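DUF5037 domain-containing protein (Ruminococcus gnavus, PDB 4GL6) is of unknown function; as a member of the DUF5037 family, it folds into two separate four-stranded beta sheets packed with helices. Local coordinates at residues Q174-Y180 / Y215-R221; F54-F59 / I70-Y75. Residue numbers count along the deposited sequence, not the author numbering.

Contact 1: residues Q174-Y180 / Y215-R221; sequences QALLYVY and YFGTIMR
Six backbone hydrogen bonds, two for each of three residue pairs, hold strand 175-180 against strand 215-220. Ala175 N gives to Met220 O at 3.1 Å and Met220 N to Ala175 O at 3.0 Å; Leu177 N to Thr218 O and Thr218 N to Leu177 O both measure 2.9 Å; Val179 N reaches Phe216 O at 2.8 Å, and Phe216 N reaches Val179 O at 2.9 Å. At the open end, Gln174 CA makes a CA-H...O contact with Met220 O at 3.3 Å, and Gln174 OE1 lies 3.7 Å from Arg221 CB; Gln174 hydrogen-bonds to Thr138 and Tyr222 N, and Arg221 forms a salt bridge with Asp228. The non-hydrogen-bonded pairs are Leu176-Ile219, Tyr178-Gly217 and Tyr180-Tyr215, CA atoms 4.2-4.4 Å apart. Both strands are extended, antiparallel at 178° with axes 4.6 Å apart, and the register never slips. The mixed sheet runs 99-104, 140-147, 175-182, 215-220, the last outermost within this chain. One face carries Ala175, Leu177, Val179, Phe216, Thr218 and selenomethionine Met220; it is buried, partly by helix 156-171, and Thr218 OG1 is hydrogen-bonded to Asp229 OD2. The other carries Leu176, Tyr178, Tyr180, Tyr215 and Ile219. There Tyr180 (chi1 m) and Tyr215 (chi1 p) make an offset stack, centroids 4.9 Å apart and planes at 13°, with Tyr215 CB 3.5 Å from Tyr180 CD2. The aromatic row continues onto strand 140-147, Tyr178 stacking on Trp143 and Tyr180 on Tyr145. Tyr178 CD2 lies 4.3 Å from Tyr215 CE2, edge to edge, and 3.8 Å from Gly217 CA. Leu176 CG meets Ile219 CG1 at 3.9 Å.

Contact 2: residues F54-F59 / I70-Y75; sequences FEGSYF and IIYDGY
Strand 54-59 runs extended past segment 70-75, which turns a corner at Ile71 and then enters helix 75-95. Phe54, chi1 p, points its CA-to-CB bond toward that segment: Phe54 CZ lies 3.7 Å from Tyr75 CD1, with the two rings oblique at 50° and their centroids 5.5 Å apart, and Phe54 CE2 is 3.6 Å from Asp73 O. The CA-to-CB bond of Glu55 points away, but its carbonyl receives a CA-H...O contact, Gly74 CA to Glu55 O at 3.5 Å. Gly74 has positive phi (75°), and a CB on it would clash with Glu55 O. At Gly56 a CB would likewise run into Asp73 O; its absence lets Gly56 CA come within 4.3 Å of Asp73 CA. Ser57 makes all three hydrogen bonds between the two segments: Ser57 N donates to Tyr72 O at 2.8 Å, while Ser57 O accepts from Ile71 N at 2.9 Å and from Tyr72 N at 3.1 Å. Tyr58, chi1 m, pairs with Ile70 without hydrogen bonds; Tyr58 CE2 touches Ile70 CG1 at 3.9 Å, and Tyr58 OH comes 3.5 Å from Asp73 CB. Helix 6-18 packs against Tyr58 and Ile70. Phe59 only skirts Ile71, Phe59 N to Ile71 CG1 being 4.4 Å. Past the corner, Asp73 OD1 accepts from Tyr75 N at 3.0 Å, whereas Asp73 OD2 is hydrogen-bonded to the hydroxyls of Tyr13 and Tyr18. Ile71 (phi/psi -81/-60°) and Tyr72 opposite Ser57 define a classic beta bulge, followed by an Asx turn at Asp73 with Gly74 as the N-cap residue of helix 75-95.

How the contacts relate
Contact 2 closes before contact 1 opens along the chain, and the two lie on opposite sides of the chain's centre, their own centres 27 Å apart and nearest atoms about 17 Å apart. They have no beta sheet in common. Contact 2 belongs to the antiparallel sheet 22-28, 40-46, 54-59, 69-70, at its last-strand edge; contact 1 forms the 215-220 edge of the mixed sheet 99-104, 140-147, 175-182, 215-220. Helix 75-95, which starts at the end of contact 2, precedes strand 99-104 and so carries the chain from one sheet to the other. A single DUF5037 sequence thus embraces two separate sheets, one edge regular and the other bulged.

Contact 1: residues Q174-Y180 / Y215-R221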
# COMPACT_ATOMS: atom_id res chain seq x y z
N GLN A 174 5.97 -13.37 -5.94
CA GLN A 174 4.66 -13.68 -5.37
C GLN A 174 3.99 -12.36 -4.93
O GLN A 174 4.59 -11.59 -4.18
CB GLN A 174 4.76 -14.68 -4.20
CG GLN A 174 3.41 -15.07 -3.63
CD GLN A 174 3.35 -16.32 -2.77
OE1 GLN A 174 3.51 -17.45 -3.27
NE2 GLN A 174 3.02 -16.13 -1.50
N ALA A 175 2.79 -12.10 -5.44
CA ALA A 175 2.02 -10.89 -5.08
C ALA A 175 0.52 -11.11 -5.22
O ALA A 175 0.09 -11.94 -6.03
CB ALA A 175 2.46 -9.71 -5.94
N LEU A 176 -0.27 -10.36 -4.44
CA LEU A 176 -1.74 -10.44 -4.43
C LEU A 176 -2.35 -9.20 -5.08
O LEU A 176 -1.78 -8.10 -5.02
CB LEU A 176 -2.29 -10.59 -3.01
CG LEU A 176 -1.97 -11.92 -2.34
CD1 LEU A 176 -0.52 -11.98 -1.89
CD2 LEU A 176 -2.89 -12.20 -1.17
N LEU A 177 -3.52 -9.39 -5.69
CA LEU A 177 -4.31 -8.31 -6.31
C LEU A 177 -5.74 -8.35 -5.79
O LEU A 177 -6.36 -9.42 -5.79
CB LEU A 177 -4.36 -8.47 -7.83
CG LEU A 177 -5.13 -7.41 -8.64
CD1 LEU A 177 -4.66 -5.99 -8.38
CD2 LEU A 177 -5.03 -7.72 -10.13
N TYR A 178 -6.23 -7.19 -5.36
CA TYR A 178 -7.63 -7.01 -4.92
C TYR A 178 -8.19 -5.82 -5.74
O TYR A 178 -7.56 -4.76 -5.78
CB TYR A 178 -7.70 -6.73 -3.42
CG TYR A 178 -7.10 -7.81 -2.54
CD1 TYR A 178 -5.74 -7.78 -2.15
CD2 TYR A 178 -7.88 -8.84 -2.05
CE1 TYR A 178 -5.19 -8.76 -1.32
CE2 TYR A 178 -7.34 -9.83 -1.22
CZ TYR A 178 -6.00 -9.79 -0.86
OH TYR A 178 -5.48 -10.76 -0.05
N VAL A 179 -9.29 -6.03 -6.45
CA VAL A 179 -9.90 -4.97 -7.26
C VAL A 179 -11.34 -4.87 -6.87
O VAL A 179 -12.10 -5.81 -7.10
CB VAL A 179 -9.78 -5.22 -8.78
CG1 VAL A 179 -10.39 -4.05 -9.56
CG2 VAL A 179 -8.32 -5.41 -9.18
N TYR A 180 -11.69 -3.75 -6.25
CA TYR A 180 -13.06 -3.44 -5.81
C TYR A 180 -13.70 -2.55 -6.87
O TYR A 180 -13.11 -1.53 -7.24
CB TYR A 180 -13.04 -2.70 -4.47
CG TYR A 180 -12.67 -3.54 -3.28
CD1 TYR A 180 -11.34 -3.76 -2.94
CD2 TYR A 180 -13.66 -4.08 -2.44
CE1 TYR A 180 -11.00 -4.53 -1.83
CE2 TYR A 180 -13.33 -4.85 -1.32
CZ TYR A 180 -11.99 -5.07 -1.03
OH TYR A 180 -11.64 -5.79 0.07
N TYR A 215 -15.91 -7.49 -5.74
CA TYR A 215 -14.47 -7.42 -5.81
C TYR A 215 -13.85 -8.74 -6.23
O TYR A 215 -14.45 -9.80 -6.10
CB TYR A 215 -13.87 -6.95 -4.48
CG TYR A 215 -13.65 -8.04 -3.45
CD1 TYR A 215 -14.72 -8.60 -2.77
CD2 TYR A 215 -12.36 -8.51 -3.18
CE1 TYR A 215 -14.50 -9.60 -1.84
CE2 TYR A 215 -12.12 -9.51 -2.25
CZ TYR A 215 -13.20 -10.05 -1.58
OH TYR A 215 -12.96 -11.03 -0.65
N PHE A 216 -12.63 -8.64 -6.73
CA PHE A 216 -11.86 -9.78 -7.19
C PHE A 216 -10.58 -9.78 -6.37
O PHE A 216 -9.87 -8.78 -6.36
CB PHE A 216 -11.57 -9.61 -8.68
CG PHE A 216 -10.63 -10.65 -9.24
CD1 PHE A 216 -11.03 -11.97 -9.36
CD2 PHE A 216 -9.37 -10.28 -9.71
CE1 PHE A 216 -10.18 -12.93 -9.91
CE2 PHE A 216 -8.52 -11.23 -10.28
CZ PHE A 216 -8.92 -12.56 -10.37
N GLY A 217 -10.30 -10.92 -5.72
CA GLY A 217 -9.12 -11.13 -4.88
C GLY A 217 -8.39 -12.37 -5.35
O GLY A 217 -8.98 -13.45 -5.43
N THR A 218 -7.11 -12.22 -5.70
CA THR A 218 -6.33 -13.36 -6.18
C THR A 218 -4.86 -13.17 -5.85
O THR A 218 -4.46 -12.13 -5.34
CB THR A 218 -6.52 -13.60 -7.71
OG1 THR A 218 -6.08 -14.92 -8.07
CG2 THR A 218 -5.79 -12.55 -8.56
N ILE A 219 -4.09 -14.20 -6.18
CA ILE A 219 -2.67 -14.25 -5.96
C ILE A 219 -1.99 -14.88 -7.16
O ILE A 219 -2.56 -15.76 -7.83
CB ILE A 219 -2.37 -15.09 -4.70
CG1 ILE A 219 -0.87 -15.03 -4.34
CG2 ILE A 219 -2.86 -16.54 -4.85
CD1 ILE A 219 -0.51 -15.77 -3.07
N MSE A 220 -0.80 -14.37 -7.48
CA MSE A 220 0.09 -14.99 -8.48
C MSE A 220 1.19 -15.51 -7.58
O MSE A 220 1.90 -14.71 -6.95
CB MSE A 220 0.63 -14.03 -9.53
CG MSE A 220 1.60 -14.72 -10.49
SE MSE A 220 1.95 -13.73 -12.10
CE MSE A 220 0.23 -13.82 -12.99
N ARG A 221 1.29 -16.83 -7.49
CA ARG A 221 2.24 -17.48 -6.60
C ARG A 221 3.63 -17.47 -7.15
O ARG A 221 3.83 -17.27 -8.34
CB ARG A 221 1.82 -18.91 -6.28
CG ARG A 221 0.51 -18.94 -5.54
CD ARG A 221 0.07 -20.33 -5.18
NE ARG A 221 -1.15 -20.26 -4.41
CZ ARG A 221 -1.23 -19.91 -3.12
NH1 ARG A 221 -0.14 -19.59 -2.40
NH2 ARG A 221 -2.43 -19.87 -2.54

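Contact 2: residues F54-F59 / I70-Y75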
# COMPACT_ATOMS: atom_id res chain seq x y z
N PHE A 54 1.79 6.72 4.48
CA PHE A 54 2.60 5.59 4.93
C PHE A 54 2.82 5.65 6.43
O PHE A 54 2.85 6.74 7.00
CB PHE A 54 3.93 5.53 4.21
CG PHE A 54 4.84 6.70 4.46
CD1 PHE A 54 4.67 7.89 3.76
CD2 PHE A 54 5.91 6.59 5.37
CE1 PHE A 54 5.52 8.97 3.99
CE2 PHE A 54 6.77 7.66 5.59
CZ PHE A 54 6.58 8.85 4.90
N GLU A 55 2.97 4.47 7.06
CA GLU A 55 3.13 4.37 8.50
C GLU A 55 4.60 4.27 8.87
O GLU A 55 5.40 3.70 8.15
CB GLU A 55 2.33 3.20 9.08
CG GLU A 55 2.08 3.30 10.58
CD GLU A 55 1.19 2.19 11.10
OE1 GLU A 55 1.64 1.02 11.05
OE2 GLU A 55 0.05 2.48 11.59
N GLY A 56 4.95 4.90 9.99
CA GLY A 56 6.28 4.90 10.58
C GLY A 56 6.15 4.61 12.07
O GLY A 56 5.13 4.91 12.68
N SER A 57 7.19 4.03 12.64
CA SER A 57 7.21 3.57 14.01
C SER A 57 8.32 4.37 14.75
O SER A 57 9.46 4.36 14.30
CB SER A 57 7.48 2.07 13.96
OG SER A 57 7.17 1.45 15.18
N TYR A 58 7.96 5.09 15.83
CA TYR A 58 8.90 5.94 16.60
C TYR A 58 8.78 5.74 18.12
O TYR A 58 7.81 5.16 18.60
CB TYR A 58 8.68 7.45 16.28
CG TYR A 58 8.82 7.81 14.81
CD1 TYR A 58 7.75 7.66 13.93
CD2 TYR A 58 10.04 8.27 14.28
CE1 TYR A 58 7.89 7.96 12.56
CE2 TYR A 58 10.19 8.58 12.92
CZ TYR A 58 9.12 8.43 12.06
OH TYR A 58 9.23 8.72 10.71
N PHE A 59 9.80 6.19 18.85
CA PHE A 59 9.83 6.19 20.33
C PHE A 59 10.24 7.60 20.75
O PHE A 59 11.20 8.14 20.19
CB PHE A 59 10.79 5.13 20.87
CG PHE A 59 11.00 5.19 22.37
CD1 PHE A 59 10.09 4.60 23.24
CD2 PHE A 59 12.14 5.81 22.91
CE1 PHE A 59 10.30 4.65 24.62
CE2 PHE A 59 12.36 5.86 24.29
CZ PHE A 59 11.43 5.28 25.15
N ILE A 70 13.94 6.41 16.17
CA ILE A 70 13.28 5.76 15.05
C ILE A 70 13.30 4.25 15.24
O ILE A 70 14.38 3.67 15.35
CB ILE A 70 14.00 6.12 13.72
CG1 ILE A 70 13.93 7.64 13.45
CG2 ILE A 70 13.43 5.33 12.52
CD1 ILE A 70 14.85 8.50 14.30
N ILE A 71 12.13 3.62 15.29
CA ILE A 71 12.05 2.16 15.32
C ILE A 71 12.21 1.77 13.84
O ILE A 71 13.17 1.08 13.47
CB ILE A 71 10.74 1.65 15.95
CG1 ILE A 71 10.64 2.12 17.42
CG2 ILE A 71 10.69 0.12 15.88
CD1 ILE A 71 9.31 1.82 18.08
N TYR A 72 11.29 2.25 12.99
CA TYR A 72 11.40 2.13 11.53
C TYR A 72 10.53 3.21 10.88
O TYR A 72 9.32 3.16 11.03
CB TYR A 72 11.05 0.73 11.02
CG TYR A 72 11.08 0.63 9.51
CD1 TYR A 72 12.23 0.99 8.81
CD2 TYR A 72 9.97 0.19 8.79
CE1 TYR A 72 12.27 0.92 7.42
CE2 TYR A 72 10.01 0.12 7.40
CZ TYR A 72 11.16 0.49 6.72
OH TYR A 72 11.22 0.44 5.35
N ASP A 73 11.17 4.15 10.16
CA ASP A 73 10.45 5.32 9.57
C ASP A 73 9.42 5.04 8.48
O ASP A 73 8.58 5.90 8.19
CB ASP A 73 11.42 6.43 9.12
CG ASP A 73 12.35 6.03 7.96
OD1 ASP A 73 12.06 5.11 7.16
OD2 ASP A 73 13.39 6.71 7.84
N GLY A 74 9.52 3.85 7.89
CA GLY A 74 8.60 3.39 6.87
C GLY A 74 8.73 3.99 5.49
O GLY A 74 7.91 3.68 4.65
N TYR A 75 9.76 4.82 5.25
CA TYR A 75 9.87 5.53 3.98
C TYR A 75 10.37 4.68 2.85
O TYR A 75 9.89 4.84 1.72
CB TYR A 75 10.67 6.85 4.09
CG TYR A 75 10.51 7.75 2.87
CD1 TYR A 75 9.23 8.17 2.46
CD2 TYR A 75 11.61 8.17 2.11
CE1 TYR A 75 9.05 8.97 1.34
CE2 TYR A 75 11.43 8.98 0.98
CZ TYR A 75 10.15 9.37 0.60
OH TYR A 75 9.91 10.18 -0.48